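Local coordinates for protein lectin 2 (Agrocybe aegerita, PDB 4TQJ) that recognises and binds non-reducing terminal N-acetylglucosamine on glycans, as a fungal lectin built as a beta-propeller, at residues A[130-133]-A[138-141]. The protein carries 1 engineered substitution. Sequence-based numbering, arbitrary orientation.
Sequences DIIG and GVLV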
loop_
_atom_site.group_PDB
_atom_site.type_symbol
_atom_site.label_atom_id
_atom_site.label_comp_id
_atom_site.label_asym_id
_atom_site.label_seq_id
_atom_site.Cartn_x
_atom_site.Cartn_y
_atom_site.Cartn_z
ATOM N N ASP A 130 11.581 -17.158 5.358
ATOM C CA ASP A 130 11.887 -18.442 5.980
ATOM C C ASP A 130 11.576 -18.386 7.475
ATOM O O ASP A 130 11.439 -17.307 8.064
ATOM C CB ASP A 130 13.369 -18.802 5.795
ATOM C CG ASP A 130 13.722 -19.136 4.356
ATOM O OD1 ASP A 130 12.836 -19.014 3.486
ATOM O OD2 ASP A 130 14.898 -19.501 4.094
ATOM N N ILE A 131 11.479 -19.552 8.095
ATOM C CA ILE A 131 11.328 -19.624 9.529
ATOM C C ILE A 131 12.707 -19.836 10.119
ATOM O O ILE A 131 13.432 -20.760 9.727
ATOM C CB ILE A 131 10.428 -20.784 9.945
ATOM C CG1 ILE A 131 9.041 -20.634 9.321
ATOM C CG2 ILE A 131 10.336 -20.852 11.454
ATOM C CD1 ILE A 131 8.196 -21.884 9.450
ATOM N N ILE A 132 13.093 -18.954 11.031
ATOM C CA ILE A 132 14.371 -19.107 11.705
ATOM C C ILE A 132 14.169 -19.058 13.204
ATOM O O ILE A 132 13.618 -18.101 13.744
ATOM C CB ILE A 132 15.420 -18.069 11.208
ATOM C CG1 ILE A 132 16.710 -18.140 12.029
ATOM C CG2 ILE A 132 14.866 -16.667 11.212
ATOM C CD1 ILE A 132 17.878 -17.471 11.297
ATOM N N GLY A 133 14.596 -20.113 13.882
ATOM C CA GLY A 133 14.401 -20.189 15.315
ATOM C C GLY A 133 15.697 -20.432 16.045
ATOM O O GLY A 133 16.504 -21.256 15.634
ATOM N N GLY A 138 20.773 -25.022 18.625
ATOM C CA GLY A 138 21.302 -23.990 17.765
ATOM C C GLY A 138 20.235 -23.310 16.950
ATOM O O GLY A 138 19.095 -23.203 17.381
ATOM N N VAL A 139 20.622 -22.827 15.775
ATOM C CA VAL A 139 19.713 -22.103 14.897
ATOM C C VAL A 139 19.050 -23.082 13.952
ATOM O O VAL A 139 19.721 -23.707 13.136
ATOM C CB VAL A 139 20.465 -21.085 14.039
ATOM C CG1 VAL A 139 19.495 -20.307 13.141
ATOM C CG2 VAL A 139 21.272 -20.157 14.918
ATOM N N LEU A 140 17.736 -23.222 14.082
ATOM C CA LEU A 140 16.962 -24.091 13.215
ATOM C C LEU A 140 16.312 -23.239 12.149
ATOM O O LEU A 140 15.722 -22.200 12.458
ATOM C CB LEU A 140 15.859 -24.804 14.004
ATOM C CG LEU A 140 16.201 -26.032 14.840
ATOM C CD1 LEU A 140 16.939 -27.046 14.000
ATOM C CD2 LEU A 140 17.010 -25.653 16.071
ATOM N N VAL A 141 16.423 -23.673 10.900
ATOM C CA VAL A 141 15.777 -22.982 9.796
ATOM C C VAL A 141 14.873 -23.934 9.014
ATOM O O VAL A 141 15.249 -25.073 8.729
ATOM C CB VAL A 141 16.811 -22.344 8.843
ATOM C CG1 VAL A 141 16.157 -21.927 7.534
ATOM C CG2 VAL A 141 17.472 -21.152 9.501
#
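Gly133 and Leu140 form an antiparallel hydrogen-bonded pair: Gly133 N donates to Leu140 O at 2.8 Å, almost straight at 174°. Leu140 N returns a bond to Gly133 O, also 2.8 Å but more bent at 157°. Next to it, Ile132 and Val141 are a non-hydrogen-bonded pair, where a CA-H...O contact joins Val141 CA to Ile131 O at 3.2 Å.

Ile132 CG1, anti to the backbone N (chi1 174°), lies obliquely against two valines of the other strand, 3.7 Å from Val139 CG1 and 4.0 Å from Val141 CG2; its CD1 methyl packs there too. All three residues, being beta-branched, suit extended strands. Gly133 joins this contact through backbone alone, while Leu140, on the opposite face from Ile132, packs on Leu155. Glycine suits position 138 because its backbone conformation would jam a CB against the preceding carbonyl oxygen. Asp130 OD2 is salt-bridged to Arg124 and OD1 accepts a hydrogen bond from Asn144 N, which probably offset the cost of burying the carboxylate.

Strands 130-134 and 139-142 form the central hairpin of one four-stranded propeller blade; strand 117-121 flanks it beside Ile132, through Tyr119, and strand 154-157 completes the blade, with Val156 touching Val139 and Val141.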